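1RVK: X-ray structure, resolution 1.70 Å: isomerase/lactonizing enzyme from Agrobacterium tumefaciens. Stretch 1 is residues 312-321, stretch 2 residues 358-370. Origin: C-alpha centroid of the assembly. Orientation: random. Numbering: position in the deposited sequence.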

# COMPACT_ATOMS: atom_id res chain seq x y z
N THR A 312 4.53 -3.05 3.98
CA THR A 312 4.69 -4.51 4.07
C THR A 312 5.57 -5.06 2.95
O THR A 312 5.78 -4.42 1.92
CB THR A 312 3.34 -5.30 4.09
OG1 THR A 312 2.81 -5.42 2.76
CG2 THR A 312 2.31 -4.60 4.99
N ALA A 313 6.09 -6.26 3.19
CA ALA A 313 6.99 -6.94 2.27
C ALA A 313 6.60 -6.97 0.79
O ALA A 313 7.43 -6.70 -0.07
CB ALA A 313 7.24 -8.36 2.76
N MSE A 314 5.35 -7.32 0.51
CA MSE A 314 4.91 -7.42 -0.88
C MSE A 314 5.20 -6.16 -1.69
O MSE A 314 5.66 -6.24 -2.84
CB MSE A 314 3.41 -7.74 -0.94
CG MSE A 314 2.52 -6.74 -0.24
SE MSE A 314 0.71 -7.42 -0.08
CE MSE A 314 -0.17 -5.77 0.41
N ASN A 315 4.95 -5.00 -1.10
CA ASN A 315 5.21 -3.74 -1.80
C ASN A 315 6.69 -3.38 -1.78
O ASN A 315 7.20 -2.82 -2.75
CB ASN A 315 4.37 -2.61 -1.19
CG ASN A 315 2.91 -2.74 -1.53
OD1 ASN A 315 2.53 -2.75 -2.70
ND2 ASN A 315 2.06 -2.86 -0.51
N LEU A 316 7.37 -3.68 -0.68
CA LEU A 316 8.79 -3.38 -0.57
C LEU A 316 9.59 -4.11 -1.65
O LEU A 316 10.52 -3.55 -2.23
CB LEU A 316 9.32 -3.77 0.82
CG LEU A 316 10.81 -3.51 1.08
CD1 LEU A 316 11.14 -2.04 0.86
CD2 LEU A 316 11.16 -3.93 2.51
N HIS A 317 9.22 -5.36 -1.93
CA HIS A 317 9.94 -6.12 -2.94
C HIS A 317 9.75 -5.55 -4.34
O HIS A 317 10.67 -5.59 -5.16
CB HIS A 317 9.53 -7.59 -2.87
CG HIS A 317 10.21 -8.35 -1.78
ND1 HIS A 317 11.40 -9.03 -1.97
CD2 HIS A 317 9.92 -8.47 -0.46
CE1 HIS A 317 11.80 -9.54 -0.82
NE2 HIS A 317 10.93 -9.21 0.12
N VAL A 318 8.57 -5.00 -4.61
CA VAL A 318 8.33 -4.40 -5.92
C VAL A 318 9.23 -3.17 -6.05
O VAL A 318 9.86 -2.95 -7.08
CB VAL A 318 6.85 -3.98 -6.09
CG1 VAL A 318 6.66 -3.18 -7.38
CG2 VAL A 318 5.96 -5.22 -6.13
N VAL A 319 9.28 -2.37 -4.99
CA VAL A 319 10.11 -1.17 -4.99
C VAL A 319 11.60 -1.50 -5.15
O VAL A 319 12.33 -0.82 -5.87
CB VAL A 319 9.90 -0.35 -3.70
CG1 VAL A 319 10.91 0.80 -3.63
CG2 VAL A 319 8.48 0.19 -3.65
N ALA A 320 12.05 -2.56 -4.49
CA ALA A 320 13.46 -2.96 -4.55
C ALA A 320 13.85 -3.53 -5.92
O ALA A 320 15.02 -3.48 -6.31
CB ALA A 320 13.76 -3.98 -3.46
N ALA A 321 12.87 -4.05 -6.64
CA ALA A 321 13.12 -4.65 -7.95
C ALA A 321 13.05 -3.65 -9.10
O ALA A 321 13.37 -4.00 -10.24
CB ALA A 321 12.14 -5.79 -8.19
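Stretch 2, residues 358-370: FVHVPDRPGLGED

Many of the side-chain contacts between the two stretches are apolar, yet a histidine of the helix reaches a backbone carbonyl of a tight turn: NE2 of His317 donates to O of Leu367 at 3.0 Å. The bond is weak, with an N-H...O angle of 130°, but it is the only direct hydrogen bond across the contact. The other ring nitrogen, ND1, is satisfied elsewhere in the structure.

Stretch 1 is helical from Ala313 onward, with Thr312 at the N-cap position. Stretch 2 begins as a short strand, residues 358-360, and continues without regular structure into a type II' turn from Pro365 to Gly368. The strand passes across the helix rather than along it, at about the level of Leu316 and His317, and the turn then brings Leu367 beside Ala313. The CA atoms of Leu316 and Val361 are 7.3 Å apart, whereas those of Ala313 and Leu367 approach to 5.7 Å, a closeness that the small alanine side chain accommodates.

On the strand, the CA-to-CB bond of Val359 points toward the helix and that of His360 away, the alternation expected of an extended backbone. Val359 CG1 packs at 3.9 Å from Leu316 CD2. Val361, just beyond the strand, also points toward the helix and touches three of its residues. Its CG2 lies 3.7 Å from Ala320 CB and 4.1 Å from Leu316 CG, while its CG1 sits over one face of the His317 imidazole, 4.3 Å from the ring centroid and 26° off the ring normal, in a CH-pi contact. Both methyls are therefore used. Pro362 adds a looser contact, its CD 4.3 Å from Leu316 CD2.

The chain then swings outward through Asp363, which does not touch the helix, and returns in the turn. Gly366, with phi/psi of 67/-140°, occupies a conformation that favours glycine, and its O comes within 3.6 Å of His317 CE1. The turn is closed by a weak bond from Gly368 N to Pro365 O, at 3.1 Å, and Arg364 braces it from its own side: NE and NH2 of Arg364 both donate to Gly368 O, at 2.7 and 2.8 Å. At Gly368 an ideal CB would point toward the helix and lie 4.0 Å from His317 NE2.

Leu367 covers the start of the helix. Ala313 CB lies 3.2 Å from Leu367 O and 4.0 Å from Leu367 CB, and the leucine side chain extends alongside the helix until its CD2 is 4.0 Å from Met314 CA. Met314 is a selenomethionine whose side chain leads away from stretch 2.

Glu369 completes the contact. Its CG rests 3.7 Å from Ala313 CB, and its OE2 accepts from two waters, at 2.9 Å from water 1 and 2.5 Å from water 2. These waters accept in turn from Met314 N and Ala313 N, each at 2.9 Å, so the carboxylate is linked through water to amides of the first helical turn.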

# COMPACT_ATOMS: atom_id res chain seq x y z
N PHE A 358 16.65 5.13 5.23
CA PHE A 358 16.66 4.04 4.26
C PHE A 358 16.12 2.74 4.85
O PHE A 358 16.56 2.31 5.92
CB PHE A 358 18.08 3.76 3.74
CG PHE A 358 18.58 4.77 2.75
CD1 PHE A 358 19.28 5.89 3.17
CD2 PHE A 358 18.37 4.58 1.38
CE1 PHE A 358 19.76 6.82 2.25
CE2 PHE A 358 18.85 5.50 0.45
CZ PHE A 358 19.54 6.62 0.89
N VAL A 359 15.17 2.13 4.16
CA VAL A 359 14.62 0.85 4.58
C VAL A 359 15.50 -0.21 3.91
O VAL A 359 15.81 -0.09 2.72
CB VAL A 359 13.16 0.66 4.12
CG1 VAL A 359 12.76 -0.81 4.18
CG2 VAL A 359 12.23 1.49 5.01
N HIS A 360 15.93 -1.21 4.67
CA HIS A 360 16.77 -2.27 4.13
C HIS A 360 15.97 -3.55 3.95
O HIS A 360 15.43 -4.09 4.91
CB HIS A 360 17.96 -2.54 5.06
CG HIS A 360 18.96 -1.43 5.09
ND1 HIS A 360 18.70 -0.22 5.70
CD2 HIS A 360 20.20 -1.34 4.57
CE1 HIS A 360 19.75 0.57 5.54
NE2 HIS A 360 20.67 -0.09 4.86
N VAL A 361 15.90 -4.04 2.71
CA VAL A 361 15.16 -5.25 2.43
C VAL A 361 15.82 -6.43 3.14
O VAL A 361 17.01 -6.70 2.94
CB VAL A 361 15.10 -5.56 0.92
CG1 VAL A 361 14.10 -6.69 0.67
CG2 VAL A 361 14.71 -4.31 0.15
N PRO A 362 15.07 -7.14 3.98
CA PRO A 362 15.62 -8.29 4.70
C PRO A 362 16.22 -9.33 3.76
O PRO A 362 15.70 -9.56 2.67
CB PRO A 362 14.42 -8.84 5.46
CG PRO A 362 13.60 -7.61 5.72
CD PRO A 362 13.67 -6.90 4.39
N ASP A 363 17.32 -9.94 4.18
CA ASP A 363 17.95 -10.96 3.36
C ASP A 363 17.35 -12.31 3.76
O ASP A 363 18.05 -13.17 4.30
CB ASP A 363 19.46 -10.96 3.58
CG ASP A 363 20.21 -11.75 2.52
OD1 ASP A 363 21.44 -11.93 2.66
OD2 ASP A 363 19.57 -12.17 1.53
N ARG A 364 16.05 -12.45 3.53
CA ARG A 364 15.34 -13.68 3.86
C ARG A 364 14.61 -14.14 2.61
O ARG A 364 14.22 -13.31 1.78
CB ARG A 364 14.34 -13.43 5.00
CG ARG A 364 14.98 -12.91 6.30
CD ARG A 364 14.04 -13.03 7.49
NE ARG A 364 12.97 -12.03 7.49
CZ ARG A 364 13.04 -10.85 8.10
NH1 ARG A 364 14.14 -10.50 8.77
NH2 ARG A 364 12.02 -10.01 8.05
N PRO A 365 14.41 -15.45 2.44
CA PRO A 365 13.73 -16.02 1.27
C PRO A 365 12.26 -15.64 1.10
O PRO A 365 11.55 -15.36 2.07
CB PRO A 365 13.93 -17.53 1.45
CG PRO A 365 13.96 -17.68 2.93
CD PRO A 365 14.83 -16.52 3.37
N GLY A 366 11.80 -15.66 -0.15
CA GLY A 366 10.42 -15.31 -0.45
C GLY A 366 10.19 -13.84 -0.15
O GLY A 366 11.04 -12.99 -0.45
N LEU A 367 9.03 -13.53 0.42
CA LEU A 367 8.70 -12.15 0.77
C LEU A 367 9.47 -11.73 2.01
O LEU A 367 9.48 -10.56 2.39
CB LEU A 367 7.20 -12.00 1.01
CG LEU A 367 6.31 -12.18 -0.23
CD1 LEU A 367 4.85 -12.25 0.18
CD2 LEU A 367 6.55 -11.03 -1.20
N GLY A 368 10.12 -12.70 2.64
CA GLY A 368 10.92 -12.40 3.82
C GLY A 368 10.17 -12.07 5.09
O GLY A 368 10.74 -11.48 6.01
N GLU A 369 8.89 -12.42 5.16
CA GLU A 369 8.13 -12.15 6.36
C GLU A 369 8.52 -13.21 7.39
O GLU A 369 8.37 -14.41 7.15
CB GLU A 369 6.63 -12.15 6.06
CG GLU A 369 6.25 -11.09 5.01
CD GLU A 369 4.75 -10.91 4.82
OE1 GLU A 369 4.04 -11.91 4.60
OE2 GLU A 369 4.28 -9.75 4.87
N ASP A 370 9.06 -12.76 8.52
CA ASP A 370 9.52 -13.63 9.60
C ASP A 370 8.30 -14.04 10.43
O ASP A 370 8.05 -13.51 11.51
CB ASP A 370 10.53 -12.86 10.47
CG ASP A 370 11.40 -13.78 11.31
OD1 ASP A 370 12.26 -13.25 12.05
OD2 ASP A 370 11.24 -15.01 11.23
O HOH W 1 3.45 -8.45 2.46
O HOH W 2 5.44 -7.64 5.70